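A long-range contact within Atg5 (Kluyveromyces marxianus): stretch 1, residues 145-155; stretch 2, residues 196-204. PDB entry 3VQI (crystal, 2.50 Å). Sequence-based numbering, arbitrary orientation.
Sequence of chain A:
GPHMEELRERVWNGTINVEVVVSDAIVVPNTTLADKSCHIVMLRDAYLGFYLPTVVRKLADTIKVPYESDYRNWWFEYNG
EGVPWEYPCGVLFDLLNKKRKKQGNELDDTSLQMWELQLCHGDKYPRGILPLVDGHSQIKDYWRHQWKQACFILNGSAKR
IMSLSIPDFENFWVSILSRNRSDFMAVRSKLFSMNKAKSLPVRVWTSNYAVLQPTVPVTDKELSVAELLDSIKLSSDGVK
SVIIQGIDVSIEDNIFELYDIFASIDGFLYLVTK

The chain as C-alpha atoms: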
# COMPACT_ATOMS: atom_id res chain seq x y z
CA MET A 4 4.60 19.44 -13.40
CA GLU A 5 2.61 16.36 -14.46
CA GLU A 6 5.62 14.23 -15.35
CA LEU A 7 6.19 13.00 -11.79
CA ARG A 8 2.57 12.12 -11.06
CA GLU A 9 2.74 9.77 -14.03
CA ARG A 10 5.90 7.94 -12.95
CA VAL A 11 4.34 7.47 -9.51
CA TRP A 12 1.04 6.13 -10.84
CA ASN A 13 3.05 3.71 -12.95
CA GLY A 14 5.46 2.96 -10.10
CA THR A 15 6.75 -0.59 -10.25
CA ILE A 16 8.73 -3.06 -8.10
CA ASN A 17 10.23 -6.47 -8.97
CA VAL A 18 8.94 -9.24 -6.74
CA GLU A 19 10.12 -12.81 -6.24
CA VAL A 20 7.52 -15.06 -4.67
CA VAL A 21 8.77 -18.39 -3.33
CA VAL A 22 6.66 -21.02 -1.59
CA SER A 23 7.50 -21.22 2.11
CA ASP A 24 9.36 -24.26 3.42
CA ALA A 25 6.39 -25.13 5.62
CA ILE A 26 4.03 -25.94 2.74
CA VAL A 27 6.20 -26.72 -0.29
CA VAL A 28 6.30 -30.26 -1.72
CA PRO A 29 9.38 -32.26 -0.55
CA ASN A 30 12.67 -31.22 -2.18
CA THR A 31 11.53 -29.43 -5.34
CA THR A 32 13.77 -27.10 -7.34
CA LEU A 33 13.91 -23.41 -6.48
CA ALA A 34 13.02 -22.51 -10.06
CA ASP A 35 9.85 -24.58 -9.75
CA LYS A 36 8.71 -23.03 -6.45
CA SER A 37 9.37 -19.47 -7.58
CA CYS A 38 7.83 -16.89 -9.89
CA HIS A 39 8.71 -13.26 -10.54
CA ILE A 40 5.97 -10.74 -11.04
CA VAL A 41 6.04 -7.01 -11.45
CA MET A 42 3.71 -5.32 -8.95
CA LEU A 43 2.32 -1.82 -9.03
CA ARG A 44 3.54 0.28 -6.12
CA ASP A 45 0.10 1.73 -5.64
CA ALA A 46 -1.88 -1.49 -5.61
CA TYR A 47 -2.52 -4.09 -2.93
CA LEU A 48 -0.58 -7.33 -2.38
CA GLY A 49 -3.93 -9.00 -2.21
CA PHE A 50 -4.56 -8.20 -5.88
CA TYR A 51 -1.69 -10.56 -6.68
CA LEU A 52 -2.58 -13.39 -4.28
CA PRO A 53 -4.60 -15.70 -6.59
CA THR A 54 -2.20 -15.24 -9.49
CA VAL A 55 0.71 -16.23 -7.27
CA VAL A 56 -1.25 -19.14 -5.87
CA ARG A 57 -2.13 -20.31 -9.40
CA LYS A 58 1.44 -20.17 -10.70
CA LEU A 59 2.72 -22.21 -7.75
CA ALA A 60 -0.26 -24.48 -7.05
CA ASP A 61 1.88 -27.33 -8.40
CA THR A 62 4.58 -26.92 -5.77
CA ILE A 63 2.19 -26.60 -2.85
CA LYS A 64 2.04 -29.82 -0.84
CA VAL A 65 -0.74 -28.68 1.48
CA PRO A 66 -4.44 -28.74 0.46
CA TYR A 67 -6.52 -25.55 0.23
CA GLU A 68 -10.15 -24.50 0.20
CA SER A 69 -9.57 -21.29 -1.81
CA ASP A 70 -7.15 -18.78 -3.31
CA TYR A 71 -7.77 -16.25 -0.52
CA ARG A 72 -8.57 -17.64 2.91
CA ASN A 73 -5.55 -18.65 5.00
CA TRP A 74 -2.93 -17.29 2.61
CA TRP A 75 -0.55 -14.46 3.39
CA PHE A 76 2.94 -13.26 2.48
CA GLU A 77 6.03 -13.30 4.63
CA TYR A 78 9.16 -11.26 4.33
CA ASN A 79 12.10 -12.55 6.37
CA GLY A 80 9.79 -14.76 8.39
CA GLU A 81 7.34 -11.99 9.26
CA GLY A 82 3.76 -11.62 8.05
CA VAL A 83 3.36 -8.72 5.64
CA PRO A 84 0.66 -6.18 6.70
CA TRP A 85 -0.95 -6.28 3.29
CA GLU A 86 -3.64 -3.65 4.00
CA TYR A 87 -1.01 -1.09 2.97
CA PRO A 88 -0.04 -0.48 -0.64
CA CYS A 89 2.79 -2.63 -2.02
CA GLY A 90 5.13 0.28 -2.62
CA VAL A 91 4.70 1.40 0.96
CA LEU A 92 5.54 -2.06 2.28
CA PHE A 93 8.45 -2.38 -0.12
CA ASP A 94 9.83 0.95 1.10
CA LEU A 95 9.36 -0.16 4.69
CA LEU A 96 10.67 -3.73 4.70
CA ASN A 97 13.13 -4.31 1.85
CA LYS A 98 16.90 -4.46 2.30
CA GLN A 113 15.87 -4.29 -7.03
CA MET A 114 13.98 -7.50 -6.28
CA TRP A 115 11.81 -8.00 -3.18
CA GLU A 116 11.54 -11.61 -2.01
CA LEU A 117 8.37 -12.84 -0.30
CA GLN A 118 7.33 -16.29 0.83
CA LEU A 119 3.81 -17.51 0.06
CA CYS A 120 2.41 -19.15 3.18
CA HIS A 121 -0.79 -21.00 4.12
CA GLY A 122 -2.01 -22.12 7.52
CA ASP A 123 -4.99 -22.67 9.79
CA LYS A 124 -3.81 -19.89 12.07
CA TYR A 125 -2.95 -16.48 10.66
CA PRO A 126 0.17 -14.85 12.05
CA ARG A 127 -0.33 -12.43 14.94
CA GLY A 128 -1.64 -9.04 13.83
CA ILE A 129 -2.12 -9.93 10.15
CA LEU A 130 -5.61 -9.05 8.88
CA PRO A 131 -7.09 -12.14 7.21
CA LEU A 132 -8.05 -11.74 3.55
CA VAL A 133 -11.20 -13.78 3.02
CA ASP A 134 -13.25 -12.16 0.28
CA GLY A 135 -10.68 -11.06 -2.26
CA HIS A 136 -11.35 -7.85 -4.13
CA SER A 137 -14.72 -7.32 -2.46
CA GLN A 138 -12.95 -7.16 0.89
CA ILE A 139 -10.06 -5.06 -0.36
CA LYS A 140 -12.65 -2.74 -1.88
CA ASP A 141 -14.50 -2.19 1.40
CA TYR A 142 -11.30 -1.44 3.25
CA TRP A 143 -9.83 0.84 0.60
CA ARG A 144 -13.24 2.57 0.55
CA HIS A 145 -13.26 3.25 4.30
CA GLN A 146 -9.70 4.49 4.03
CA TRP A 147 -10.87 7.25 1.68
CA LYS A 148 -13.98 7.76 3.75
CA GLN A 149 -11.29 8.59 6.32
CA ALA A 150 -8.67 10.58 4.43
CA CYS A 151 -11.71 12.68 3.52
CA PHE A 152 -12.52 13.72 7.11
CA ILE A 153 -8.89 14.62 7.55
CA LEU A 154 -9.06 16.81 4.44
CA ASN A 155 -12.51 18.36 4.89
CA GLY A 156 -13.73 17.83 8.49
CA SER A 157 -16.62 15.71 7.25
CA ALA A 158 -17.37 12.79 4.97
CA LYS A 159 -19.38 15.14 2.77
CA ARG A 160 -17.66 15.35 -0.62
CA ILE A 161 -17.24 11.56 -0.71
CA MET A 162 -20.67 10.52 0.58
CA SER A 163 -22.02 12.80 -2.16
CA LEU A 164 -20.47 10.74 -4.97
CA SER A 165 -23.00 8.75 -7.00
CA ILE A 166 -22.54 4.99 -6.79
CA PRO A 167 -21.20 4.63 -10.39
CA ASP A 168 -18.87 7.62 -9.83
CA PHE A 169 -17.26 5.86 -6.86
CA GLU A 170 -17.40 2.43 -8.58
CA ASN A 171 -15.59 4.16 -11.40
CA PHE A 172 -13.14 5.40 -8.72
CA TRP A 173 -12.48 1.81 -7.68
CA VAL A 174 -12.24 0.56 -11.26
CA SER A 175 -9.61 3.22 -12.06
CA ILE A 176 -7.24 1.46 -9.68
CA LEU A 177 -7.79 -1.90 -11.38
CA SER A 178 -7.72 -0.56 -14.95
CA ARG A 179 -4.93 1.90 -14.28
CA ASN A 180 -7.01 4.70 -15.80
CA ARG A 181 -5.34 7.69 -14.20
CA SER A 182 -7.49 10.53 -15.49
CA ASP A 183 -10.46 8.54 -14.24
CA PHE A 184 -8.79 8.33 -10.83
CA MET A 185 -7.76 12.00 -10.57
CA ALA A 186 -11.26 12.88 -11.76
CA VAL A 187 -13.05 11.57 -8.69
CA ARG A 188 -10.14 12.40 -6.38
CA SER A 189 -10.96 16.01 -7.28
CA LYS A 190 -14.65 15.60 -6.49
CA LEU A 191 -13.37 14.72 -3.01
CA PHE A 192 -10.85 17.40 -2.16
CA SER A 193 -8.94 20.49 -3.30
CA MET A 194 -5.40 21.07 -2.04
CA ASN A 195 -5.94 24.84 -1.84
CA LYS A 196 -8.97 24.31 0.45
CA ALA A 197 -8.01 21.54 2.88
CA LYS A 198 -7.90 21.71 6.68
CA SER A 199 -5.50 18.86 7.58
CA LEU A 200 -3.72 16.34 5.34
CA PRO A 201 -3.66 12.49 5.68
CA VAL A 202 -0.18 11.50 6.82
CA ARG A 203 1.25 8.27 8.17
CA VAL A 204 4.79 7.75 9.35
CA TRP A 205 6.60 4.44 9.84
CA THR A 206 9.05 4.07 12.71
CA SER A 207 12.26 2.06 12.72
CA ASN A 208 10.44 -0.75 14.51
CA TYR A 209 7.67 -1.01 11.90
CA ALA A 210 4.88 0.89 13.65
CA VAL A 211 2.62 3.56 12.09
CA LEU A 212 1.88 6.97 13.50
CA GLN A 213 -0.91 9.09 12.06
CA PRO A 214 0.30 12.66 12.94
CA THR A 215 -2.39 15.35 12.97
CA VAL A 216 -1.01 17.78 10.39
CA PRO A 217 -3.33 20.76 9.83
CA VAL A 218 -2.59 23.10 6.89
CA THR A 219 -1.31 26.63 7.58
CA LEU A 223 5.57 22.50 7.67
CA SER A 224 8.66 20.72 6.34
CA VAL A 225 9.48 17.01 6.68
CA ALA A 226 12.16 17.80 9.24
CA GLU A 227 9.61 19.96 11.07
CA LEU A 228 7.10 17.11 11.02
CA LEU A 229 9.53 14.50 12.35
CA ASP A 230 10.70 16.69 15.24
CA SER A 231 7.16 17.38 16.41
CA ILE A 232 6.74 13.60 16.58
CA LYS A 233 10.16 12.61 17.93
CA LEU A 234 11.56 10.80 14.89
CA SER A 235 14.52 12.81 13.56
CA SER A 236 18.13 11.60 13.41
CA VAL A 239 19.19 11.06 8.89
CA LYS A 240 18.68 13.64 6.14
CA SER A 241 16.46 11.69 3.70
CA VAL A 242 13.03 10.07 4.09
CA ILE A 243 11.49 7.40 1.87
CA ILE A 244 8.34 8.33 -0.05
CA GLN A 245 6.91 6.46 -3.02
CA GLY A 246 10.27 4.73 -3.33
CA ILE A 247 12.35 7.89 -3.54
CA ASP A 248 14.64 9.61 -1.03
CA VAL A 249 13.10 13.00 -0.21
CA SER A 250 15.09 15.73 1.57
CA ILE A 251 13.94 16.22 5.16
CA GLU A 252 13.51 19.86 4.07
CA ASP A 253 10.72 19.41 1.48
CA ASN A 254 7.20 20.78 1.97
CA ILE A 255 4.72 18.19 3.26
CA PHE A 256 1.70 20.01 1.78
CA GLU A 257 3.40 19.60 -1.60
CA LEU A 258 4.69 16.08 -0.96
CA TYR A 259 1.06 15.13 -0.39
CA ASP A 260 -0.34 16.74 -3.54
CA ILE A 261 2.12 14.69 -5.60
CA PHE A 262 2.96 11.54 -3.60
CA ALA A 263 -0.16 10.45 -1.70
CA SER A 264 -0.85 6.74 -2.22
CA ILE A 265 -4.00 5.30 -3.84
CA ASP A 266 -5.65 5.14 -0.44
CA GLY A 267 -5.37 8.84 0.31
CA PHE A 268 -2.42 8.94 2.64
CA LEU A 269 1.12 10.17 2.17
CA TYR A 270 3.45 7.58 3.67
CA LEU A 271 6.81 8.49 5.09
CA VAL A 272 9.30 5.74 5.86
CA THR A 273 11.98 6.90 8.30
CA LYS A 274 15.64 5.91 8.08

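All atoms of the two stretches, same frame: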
# COMPACT_ATOMS: atom_id res chain seq x y z
N HIS A 145 -13.29 2.65 2.97
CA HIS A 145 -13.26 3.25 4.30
C HIS A 145 -11.99 4.04 4.56
O HIS A 145 -11.97 4.94 5.39
CB HIS A 145 -13.47 2.17 5.36
CG HIS A 145 -14.77 1.42 5.22
ND1 HIS A 145 -15.95 2.04 4.84
CD2 HIS A 145 -15.08 0.12 5.41
CE1 HIS A 145 -16.92 1.15 4.80
NE2 HIS A 145 -16.42 -0.03 5.14
N GLN A 146 -10.92 3.74 3.84
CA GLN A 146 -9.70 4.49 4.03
C GLN A 146 -9.94 5.89 3.47
O GLN A 146 -9.55 6.88 4.06
CB GLN A 146 -8.54 3.82 3.29
CG GLN A 146 -7.29 3.67 4.13
CD GLN A 146 -7.56 2.87 5.39
OE1 GLN A 146 -7.10 3.23 6.47
NE2 GLN A 146 -8.29 1.78 5.26
N TRP A 147 -10.59 5.96 2.30
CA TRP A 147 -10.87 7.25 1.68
C TRP A 147 -11.93 7.99 2.48
O TRP A 147 -11.87 9.20 2.66
CB TRP A 147 -11.34 7.08 0.24
CG TRP A 147 -10.22 7.22 -0.73
CD1 TRP A 147 -9.57 6.22 -1.37
CD2 TRP A 147 -9.56 8.43 -1.09
NE1 TRP A 147 -8.53 6.73 -2.10
CE2 TRP A 147 -8.50 8.09 -1.95
CE3 TRP A 147 -9.76 9.79 -0.76
CZ2 TRP A 147 -7.63 9.05 -2.50
CZ3 TRP A 147 -8.90 10.74 -1.31
CH2 TRP A 147 -7.84 10.37 -2.17
N LYS A 148 -12.91 7.22 2.95
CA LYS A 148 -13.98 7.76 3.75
C LYS A 148 -13.33 8.43 4.95
O LYS A 148 -13.94 9.25 5.62
CB LYS A 148 -14.90 6.63 4.20
CG LYS A 148 -16.26 7.06 4.75
CD LYS A 148 -17.22 5.86 4.77
CE LYS A 148 -18.65 6.26 5.14
NZ LYS A 148 -19.58 5.10 4.95
N GLN A 149 -12.07 8.06 5.20
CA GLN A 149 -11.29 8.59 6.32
C GLN A 149 -10.39 9.74 5.91
O GLN A 149 -10.40 10.79 6.53
CB GLN A 149 -10.45 7.47 6.95
CG GLN A 149 -9.67 7.89 8.19
CD GLN A 149 -9.01 6.70 8.91
OE1 GLN A 149 -9.65 5.68 9.16
NE2 GLN A 149 -7.73 6.85 9.25
N ALA A 150 -9.58 9.53 4.89
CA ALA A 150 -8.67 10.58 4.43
C ALA A 150 -9.50 11.82 4.06
O ALA A 150 -8.97 12.93 3.96
CB ALA A 150 -7.88 10.10 3.22
N CYS A 151 -10.79 11.60 3.87
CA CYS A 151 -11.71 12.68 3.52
C CYS A 151 -11.90 13.59 4.73
O CYS A 151 -11.68 14.81 4.65
CB CYS A 151 -13.05 12.07 3.07
SG CYS A 151 -14.12 13.17 2.11
N PHE A 152 -12.32 13.00 5.85
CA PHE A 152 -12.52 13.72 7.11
C PHE A 152 -11.29 14.56 7.42
O PHE A 152 -11.39 15.73 7.80
CB PHE A 152 -12.73 12.74 8.25
CG PHE A 152 -14.11 12.18 8.32
CD1 PHE A 152 -15.19 12.99 8.68
CD2 PHE A 152 -14.33 10.83 8.08
CE1 PHE A 152 -16.46 12.45 8.81
CE2 PHE A 152 -15.61 10.28 8.21
CZ PHE A 152 -16.68 11.10 8.57
N ILE A 153 -10.13 13.94 7.29
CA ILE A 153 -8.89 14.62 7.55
C ILE A 153 -8.79 15.86 6.66
O ILE A 153 -8.43 16.94 7.12
CB ILE A 153 -7.68 13.69 7.29
CG1 ILE A 153 -7.68 12.55 8.31
CG2 ILE A 153 -6.36 14.46 7.36
CD1 ILE A 153 -6.52 11.60 8.15
N LEU A 154 -9.15 15.70 5.38
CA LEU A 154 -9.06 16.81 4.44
C LEU A 154 -10.16 17.86 4.58
O LEU A 154 -9.88 19.06 4.53
CB LEU A 154 -9.06 16.27 3.00
CG LEU A 154 -7.84 15.46 2.58
CD1 LEU A 154 -8.12 14.68 1.31
CD2 LEU A 154 -6.65 16.39 2.40
N ASN A 155 -11.40 17.42 4.79
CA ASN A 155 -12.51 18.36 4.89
C ASN A 155 -13.35 18.39 6.17
O ASN A 155 -14.43 18.98 6.14
CB ASN A 155 -13.48 18.18 3.73
CG ASN A 155 -12.82 17.66 2.46
OD1 ASN A 155 -11.81 18.22 2.00
ND2 ASN A 155 -13.39 16.61 1.88
N LYS A 196 -7.88 24.11 -0.51
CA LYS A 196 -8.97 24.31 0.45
C LYS A 196 -9.10 23.17 1.46
O LYS A 196 -10.22 22.79 1.84
CB LYS A 196 -10.29 24.49 -0.31
N ALA A 197 -7.97 22.64 1.92
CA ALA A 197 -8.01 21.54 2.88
C ALA A 197 -7.51 21.89 4.27
O ALA A 197 -6.46 22.53 4.43
CB ALA A 197 -7.22 20.36 2.33
N LYS A 198 -8.26 21.47 5.29
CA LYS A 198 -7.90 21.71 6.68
C LYS A 198 -6.59 20.98 7.01
O LYS A 198 -5.51 21.58 7.01
CB LYS A 198 -9.02 21.23 7.60
N SER A 199 -6.68 19.68 7.27
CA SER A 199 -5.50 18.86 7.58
C SER A 199 -5.29 17.76 6.52
O SER A 199 -6.24 17.28 5.89
CB SER A 199 -5.62 18.25 8.98
OG SER A 199 -6.96 17.93 9.30
N LEU A 200 -4.03 17.37 6.32
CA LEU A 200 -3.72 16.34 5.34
C LEU A 200 -3.36 14.96 5.91
O LEU A 200 -2.63 14.85 6.90
CB LEU A 200 -2.60 16.85 4.41
CG LEU A 200 -1.45 17.68 4.98
CD1 LEU A 200 -0.67 16.87 5.99
CD2 LEU A 200 -0.54 18.13 3.83
N PRO A 201 -3.89 13.89 5.28
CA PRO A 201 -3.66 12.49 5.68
C PRO A 201 -2.20 12.07 5.62
O PRO A 201 -1.63 11.90 4.54
CB PRO A 201 -4.53 11.71 4.68
CG PRO A 201 -5.63 12.69 4.36
CD PRO A 201 -4.85 13.97 4.17
N VAL A 202 -1.58 11.90 6.78
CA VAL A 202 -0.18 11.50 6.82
C VAL A 202 0.03 10.34 7.77
O VAL A 202 -0.60 10.25 8.83
CB VAL A 202 0.73 12.64 7.28
CG1 VAL A 202 2.18 12.25 7.08
CG2 VAL A 202 0.42 13.89 6.51
N ARG A 203 0.92 9.44 7.37
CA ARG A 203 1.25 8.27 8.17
C ARG A 203 2.74 8.07 8.10
O ARG A 203 3.33 8.05 7.02
CB ARG A 203 0.50 7.04 7.66
CG ARG A 203 -0.96 7.04 8.09
CD ARG A 203 -1.74 5.93 7.43
NE ARG A 203 -3.11 5.91 7.92
CZ ARG A 203 -4.07 5.13 7.42
NH1 ARG A 203 -3.80 4.30 6.42
NH2 ARG A 203 -5.29 5.18 7.94
N VAL A 204 3.35 7.93 9.27
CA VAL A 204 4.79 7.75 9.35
C VAL A 204 5.14 6.39 9.93
O VAL A 204 4.48 5.92 10.86
CB VAL A 204 5.44 8.84 10.24
CG1 VAL A 204 6.95 8.77 10.13
CG2 VAL A 204 4.92 10.21 9.83

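Two carbonyl oxygens, Ile153 O and Ser199 O, lie only 2.5 Å apart, an uncomfortable approach of two acceptors that sits at the heart of an otherwise well-bonded junction between the helix of stretch 1 and the incoming loop of stretch 2. The same Ile153 O accepts two hydrogen bonds from Ser199, one from the side chain (Ser199 OG to Ile153 O, 2.8 Å) and one from the backbone (Ser199 N to Ile153 O, 3.3 Å). The short serine side chain, with chi1 in the p well, places OG where it and Ser199 N reach the same carbonyl of Ile153. Ser199 O in turn meets the helix through a CA-H...O contact, Leu154 CA to Ser199 O at 3.2 Å. One residue along, Lys198 N donates to Leu154 O (3.0 Å), and Ala197 CA approaches that oxygen at 3.5 Å. The carbonyls of Ile153 and Leu154 thus accept hydrogen bonds from stretch 2, supplied by Lys198 N and both the backbone and hydroxyl of Ser199; the side chain of Lys198 is modelled only to CB.

Beside this polar seam lies an apolar patch centred on Pro201, whose CA-to-CB bond points toward the helix. Its ring packs against three side chains: Ala150 (CB to Pro201 CG, 3.6 Å), Ile153 (CG2 to Pro201 CD, 3.6 Å) and Leu154 (CD2 to Pro201 CD, 3.5 Å). Ala150, with no atoms beyond CB, lets the ring come close to the helix backbone, and Pro201 CG reaches 3.4 Å from Ala150 O. Ile153, Leu154 and Pro201 have the largest covered areas in the contact. The CA-to-CB bond of Ile153 points sideways, and its CG2 also lies against the backbone, 3.3 Å from Pro201 N; Leu154, with chi1 m and chi2 t, also reaches Ala197, CD2 to CB at 4.0 Å. Leu200, between Ser199 and Pro201, directs its CA-to-CB bond away from the helix.

Farther along, where the strand begins to draw away from the helix, Arg203 spans the gap. Its CA-to-CB bond points toward stretch 1, and a side chain extended from chi2 to chi4 carries the guanidinium to Gln146. Arg203 NH2 donates to Gln146 OE1 at 3.0 Å with a nearly straight angle of 165°, while Arg203 NH1 adds a weak bond to the same OE1 at 3.5 Å. The oxygen lies near the guanidinium plane, as suits in-plane N-H donors. Gln146 is buried, and its neutral amide offers the arginine an acceptor; both groups find further hydrogen bonds elsewhere in the structure. In all, 477 Å² is buried between the stretches.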